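Local coordinates for protein probable amidase (Thermus thermophilus, PDB 2DC0) that is a probable amidase, a member of the amidase family built around a mixed beta sheet flanked by helices, at residues A[278-290]-A[378-390]. Residues are numbered along the deposited sequence; the frame is centred on the assembly and turned at random.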
loop_
_atom_site.group_PDB
_atom_site.type_symbol
_atom_site.label_atom_id
_atom_site.label_comp_id
_atom_site.label_asym_id
_atom_site.label_seq_id
_atom_site.Cartn_x
_atom_site.Cartn_y
_atom_site.Cartn_z
ATOM N N LEU A 278 -11.705 7.538 5.674
ATOM C CA LEU A 278 -11.460 6.140 6.005
ATOM C C LEU A 278 -12.744 5.452 6.450
ATOM O O LEU A 278 -12.750 4.697 7.424
ATOM C CB LEU A 278 -10.407 6.040 7.118
ATOM C CG LEU A 278 -9.029 6.629 6.782
ATOM C CD1 LEU A 278 -8.088 6.468 7.976
ATOM C CD2 LEU A 278 -8.464 5.920 5.559
ATOM N N GLU A 279 -13.836 5.711 5.743
ATOM C CA GLU A 279 -15.103 5.093 6.111
ATOM C C GLU A 279 -15.025 3.579 5.994
ATOM O O GLU A 279 -14.517 3.045 5.005
ATOM C CB GLU A 279 -16.235 5.632 5.235
ATOM C CG GLU A 279 -16.338 7.151 5.270
ATOM C CD GLU A 279 -17.629 7.664 4.668
ATOM O OE1 GLU A 279 -17.936 7.300 3.511
ATOM O OE2 GLU A 279 -18.333 8.436 5.354
ATOM N N GLY A 280 -15.523 2.902 7.022
ATOM C CA GLY A 280 -15.525 1.450 7.055
ATOM C C GLY A 280 -14.182 0.808 7.364
ATOM O O GLY A 280 -14.057 -0.413 7.312
ATOM N N VAL A 281 -13.183 1.613 7.713
ATOM C CA VAL A 281 -11.852 1.081 7.985
ATOM C C VAL A 281 -11.823 0.096 9.149
ATOM O O VAL A 281 -11.044 -0.856 9.146
ATOM C CB VAL A 281 -10.829 2.222 8.249
ATOM C CG1 VAL A 281 -11.117 2.906 9.588
ATOM C CG2 VAL A 281 -9.413 1.660 8.221
ATOM N N TYR A 282 -12.666 0.330 10.146
ATOM C CA TYR A 282 -12.737 -0.557 11.296
ATOM C C TYR A 282 -13.100 -1.984 10.853
ATOM O O TYR A 282 -12.410 -2.947 11.203
ATOM C CB TYR A 282 -13.782 -0.036 12.281
ATOM C CG TYR A 282 -13.975 -0.926 13.474
ATOM C CD1 TYR A 282 -13.008 -1.002 14.472
ATOM C CD2 TYR A 282 -15.130 -1.698 13.606
ATOM C CE1 TYR A 282 -13.187 -1.820 15.574
ATOM C CE2 TYR A 282 -15.318 -2.522 14.704
ATOM C CZ TYR A 282 -14.344 -2.575 15.686
ATOM O OH TYR A 282 -14.538 -3.369 16.794
ATOM N N GLU A 283 -14.178 -2.108 10.078
ATOM C CA GLU A 283 -14.643 -3.407 9.577
ATOM C C GLU A 283 -13.603 -4.072 8.669
ATOM O O GLU A 283 -13.361 -5.271 8.783
ATOM C CB GLU A 283 -15.940 -3.256 8.773
ATOM C CG GLU A 283 -17.092 -2.545 9.454
ATOM C CD GLU A 283 -18.231 -2.236 8.470
ATOM O OE1 GLU A 283 -18.862 -3.195 7.959
ATOM O OE2 GLU A 283 -18.483 -1.035 8.195
ATOM N N VAL A 284 -13.008 -3.293 7.765
ATOM C CA VAL A 284 -12.002 -3.814 6.843
ATOM C C VAL A 284 -10.854 -4.447 7.620
ATOM O O VAL A 284 -10.466 -5.590 7.365
ATOM C CB VAL A 284 -11.423 -2.694 5.926
ATOM C CG1 VAL A 284 -10.262 -3.237 5.099
ATOM C CG2 VAL A 284 -12.509 -2.161 4.998
ATOM N N TYR A 285 -10.319 -3.692 8.573
ATOM C CA TYR A 285 -9.217 -4.154 9.409
ATOM C C TYR A 285 -9.597 -5.437 10.147
ATOM O O TYR A 285 -8.874 -6.439 10.121
ATOM C CB TYR A 285 -8.848 -3.075 10.440
ATOM C CG TYR A 285 -7.921 -3.579 11.521
ATOM C CD1 TYR A 285 -6.541 -3.637 11.319
ATOM C CD2 TYR A 285 -8.434 -4.095 12.714
ATOM C CE1 TYR A 285 -5.702 -4.209 12.277
ATOM C CE2 TYR A 285 -7.601 -4.667 13.671
ATOM C CZ TYR A 285 -6.241 -4.727 13.443
ATOM O OH TYR A 285 -5.423 -5.353 14.353
ATOM N N THR A 286 -10.739 -5.389 10.815
ATOM C CA THR A 286 -11.217 -6.528 11.584
ATOM C C THR A 286 -11.316 -7.820 10.773
ATOM O O THR A 286 -10.787 -8.854 11.179
ATOM C CB THR A 286 -12.574 -6.211 12.212
ATOM O OG1 THR A 286 -12.427 -5.086 13.084
ATOM C CG2 THR A 286 -13.093 -7.404 13.016
ATOM N N ARG A 287 -11.981 -7.760 9.624
ATOM C CA ARG A 287 -12.129 -8.949 8.795
ATOM C C ARG A 287 -10.797 -9.453 8.259
ATOM O O ARG A 287 -10.521 -10.651 8.291
ATOM C CB ARG A 287 -13.084 -8.671 7.631
ATOM C CG ARG A 287 -14.448 -8.199 8.087
ATOM C CD ARG A 287 -15.469 -8.201 6.961
ATOM N NE ARG A 287 -16.779 -7.770 7.447
ATOM C CZ ARG A 287 -17.932 -8.039 6.839
ATOM N NH1 ARG A 287 -17.944 -8.744 5.715
ATOM N NH2 ARG A 287 -19.074 -7.607 7.357
ATOM N N LEU A 288 -9.964 -8.539 7.776
ATOM C CA LEU A 288 -8.678 -8.923 7.227
ATOM C C LEU A 288 -7.796 -9.619 8.263
ATOM O O LEU A 288 -7.260 -10.692 8.004
ATOM C CB LEU A 288 -7.969 -7.687 6.656
ATOM C CG LEU A 288 -6.807 -7.982 5.703
ATOM C CD1 LEU A 288 -6.501 -6.769 4.830
ATOM C CD2 LEU A 288 -5.595 -8.386 6.522
ATOM N N VAL A 289 -7.661 -9.010 9.438
ATOM C CA VAL A 289 -6.839 -9.566 10.506
ATOM C C VAL A 289 -7.404 -10.868 11.085
ATOM O O VAL A 289 -6.673 -11.844 11.246
ATOM C CB VAL A 289 -6.645 -8.521 11.643
ATOM C CG1 VAL A 289 -6.059 -9.187 12.896
ATOM C CG2 VAL A 289 -5.691 -7.416 11.163
ATOM N N ARG A 290 -8.693 -10.891 11.406
ATOM C CA ARG A 290 -9.289 -12.106 11.966
ATOM C C ARG A 290 -9.184 -13.276 10.994
ATOM O O ARG A 290 -8.965 -14.412 11.414
ATOM C CB ARG A 290 -10.752 -11.866 12.340
ATOM C CG ARG A 290 -10.899 -10.957 13.550
ATOM C CD ARG A 290 -12.344 -10.766 13.937
ATOM N NE ARG A 290 -12.471 -10.026 15.185
ATOM C CZ ARG A 290 -13.624 -9.594 15.677
ATOM N NH1 ARG A 290 -14.752 -9.828 15.018
ATOM N NH2 ARG A 290 -13.650 -8.928 16.826
ATOM N N ARG A 378 -13.531 -2.024 22.400
ATOM C CA ARG A 378 -12.667 -2.330 21.267
ATOM C C ARG A 378 -12.693 -1.268 20.180
ATOM O O ARG A 378 -11.650 -0.740 19.803
ATOM C CB ARG A 378 -13.025 -3.691 20.655
ATOM C CG ARG A 378 -12.173 -4.050 19.432
ATOM C CD ARG A 378 -12.302 -5.524 19.048
ATOM N NE ARG A 378 -11.386 -5.886 17.969
ATOM C CZ ARG A 378 -11.644 -5.720 16.674
ATOM N NH1 ARG A 378 -12.798 -5.204 16.280
ATOM N NH2 ARG A 378 -10.742 -6.059 15.767
ATOM N N GLU A 379 -13.884 -0.950 19.681
ATOM C CA GLU A 379 -13.997 0.037 18.619
ATOM C C GLU A 379 -13.531 1.423 19.060
ATOM O O GLU A 379 -12.959 2.166 18.267
ATOM C CB GLU A 379 -15.438 0.092 18.083
ATOM C CG GLU A 379 -15.630 1.070 16.920
ATOM C CD GLU A 379 -16.892 0.797 16.107
ATOM O OE1 GLU A 379 -17.944 0.502 16.712
ATOM O OE2 GLU A 379 -16.833 0.896 14.863
ATOM N N ALA A 380 -13.760 1.775 20.320
ATOM C CA ALA A 380 -13.323 3.081 20.803
ATOM C C ALA A 380 -11.792 3.177 20.886
ATOM O O ALA A 380 -11.210 4.199 20.511
ATOM C CB ALA A 380 -13.931 3.370 22.174
ATOM N N PHE A 381 -11.150 2.106 21.347
ATOM C CA PHE A 381 -9.695 2.075 21.533
ATOM C C PHE A 381 -8.817 1.490 20.434
ATOM O O PHE A 381 -7.593 1.471 20.571
ATOM C CB PHE A 381 -9.354 1.338 22.825
ATOM C CG PHE A 381 -9.660 2.115 24.066
ATOM C CD1 PHE A 381 -8.801 3.117 24.501
ATOM C CD2 PHE A 381 -10.799 1.832 24.813
ATOM C CE1 PHE A 381 -9.069 3.830 25.668
ATOM C CE2 PHE A 381 -11.079 2.535 25.980
ATOM C CZ PHE A 381 -10.212 3.537 26.411
ATOM N N ILE A 382 -9.369 0.947 19.379
ATOM C CA ILE A 382 -8.582 0.445 18.261
ATOM C C ILE A 382 -8.749 1.288 16.995
ATOM O O ILE A 382 -7.850 1.353 16.154
ATOM C CB ILE A 382 -8.942 -1.043 17.974
ATOM C CG1 ILE A 382 -7.755 -1.761 17.344
ATOM C CG2 ILE A 382 -10.156 -1.130 17.063
ATOM C CD1 ILE A 382 -6.604 -1.977 18.290
ATOM N N THR A 383 -9.891 1.959 16.874
ATOM C CA THR A 383 -10.167 2.776 15.694
ATOM C C THR A 383 -9.141 3.871 15.410
ATOM O O THR A 383 -8.830 4.143 14.249
ATOM C CB THR A 383 -11.560 3.439 15.788
ATOM O OG1 THR A 383 -12.561 2.428 15.959
ATOM C CG2 THR A 383 -11.865 4.216 14.516
ATOM N N LEU A 384 -8.577 4.522 16.454
ATOM C CA LEU A 384 -7.592 5.590 16.299
ATOM C C LEU A 384 -6.230 5.113 15.795
ATOM O O LEU A 384 -5.517 5.846 15.109
ATOM C CB LEU A 384 -7.397 6.318 17.629
ATOM C CG LEU A 384 -8.644 7.015 18.174
ATOM C CD1 LEU A 384 -8.333 7.632 19.523
ATOM C CD2 LEU A 384 -9.120 8.066 17.186
ATOM N N THR A 385 -5.872 3.883 16.127
ATOM C CA THR A 385 -4.575 3.354 15.732
ATOM C C THR A 385 -4.534 2.429 14.520
ATOM O O THR A 385 -3.598 2.488 13.720
ATOM C CB THR A 385 -3.931 2.612 16.912
ATOM O OG1 THR A 385 -4.875 1.684 17.464
ATOM C CG2 THR A 385 -3.515 3.601 17.997
ATOM N N LEU A 386 -5.547 1.588 14.363
ATOM C CA LEU A 386 -5.542 0.616 13.276
ATOM C C LEU A 386 -5.283 1.070 11.832
ATOM O O LEU A 386 -4.695 0.326 11.053
ATOM C CB LEU A 386 -6.833 -0.224 13.340
ATOM C CG LEU A 386 -8.203 0.402 13.024
ATOM C CD1 LEU A 386 -8.368 0.527 11.520
ATOM C CD2 LEU A 386 -9.314 -0.503 13.594
ATOM N N PRO A 387 -5.693 2.293 11.454
ATOM C CA PRO A 387 -5.450 2.713 10.067
ATOM C C PRO A 387 -3.983 2.723 9.650
ATOM O O PRO A 387 -3.636 2.311 8.544
ATOM C CB PRO A 387 -6.047 4.123 10.018
ATOM C CG PRO A 387 -7.096 4.098 11.099
ATOM C CD PRO A 387 -6.386 3.355 12.203
ATOM N N PHE A 388 -3.123 3.180 10.550
ATOM C CA PHE A 388 -1.705 3.307 10.254
ATOM C C PHE A 388 -0.925 1.995 10.224
ATOM O O PHE A 388 0.073 1.881 9.507
ATOM C CB PHE A 388 -1.135 4.332 11.232
ATOM C CG PHE A 388 -2.029 5.529 11.380
ATOM C CD1 PHE A 388 -2.271 6.361 10.286
ATOM C CD2 PHE A 388 -2.743 5.747 12.555
ATOM C CE1 PHE A 388 -3.215 7.382 10.353
ATOM C CE2 PHE A 388 -3.694 6.766 12.636
ATOM C CZ PHE A 388 -3.933 7.585 11.532
ATOM N N SER A 389 -1.382 1.005 10.984
ATOM C CA SER A 389 -0.740 -0.299 10.975
ATOM C C SER A 389 -1.328 -1.047 9.772
ATOM O O SER A 389 -0.617 -1.754 9.056
ATOM C CB SER A 389 -1.024 -1.058 12.275
ATOM O OG SER A 389 -2.393 -0.987 12.621
ATOM N N LEU A 390 -2.627 -0.870 9.547
ATOM C CA LEU A 390 -3.301 -1.505 8.417
ATOM C C LEU A 390 -2.584 -1.146 7.118
ATOM O O LEU A 390 -2.372 -2.005 6.261
ATOM C CB LEU A 390 -4.761 -1.036 8.318
ATOM C CG LEU A 390 -5.547 -1.573 7.106
ATOM C CD1 LEU A 390 -5.765 -3.077 7.248
ATOM C CD2 LEU A 390 -6.886 -0.852 6.998
#
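The ring of Y282 overlaps the aliphatic part of E379, whose CG lies 4.0 Å from the ring centroid and only 8° off the ring normal, a CH-pi contact over the face. The chain of E379 continues across that face to put OE2 above the rim, and the opposite face lies under T286 OG1. CG2 of I382 meets the same ring at its edge. CG anti to the backbone N (chi1 177°) carries the ring across to 378-390, where Y282 OH accepts a weak, bent bond from R378 NH1 at 2.6 Å. T286 OG1, in the plane of the R378 guanidinium, accepts from R378 NH1 at 3.2 Å and more weakly from R378 NH2. The T286 hydroxyl donates to Y282 O from above the carbonyl plane, which would limit its rotation. R290 lays NH2 over the face of the R378 guanidinium, 3.8 Å from R378 CZ, a close approach of like charges that the hydroxyls of Y282 and T286, both accepting from R378, may ease. Deeper in, L386 sends CB over the face of the Y285 ring, 4.0 Å from its centroid, and CD1 against V281 CG2 at 3.6 Å; L390 and P387 extend this apolar seam toward L288 and L278. Helix 324-345 packs against L278, V281 and L288. Y282 and R378 are thus reciprocal knobs into holes where 281-290 crosses 378-382 at 98°, while apolar side chains join it to 386-390. There the hydroxyls of T385 and S389 bond to the carbonyls of G169 and T168, in the glycine- and serine-rich segment characteristic of the amidase family.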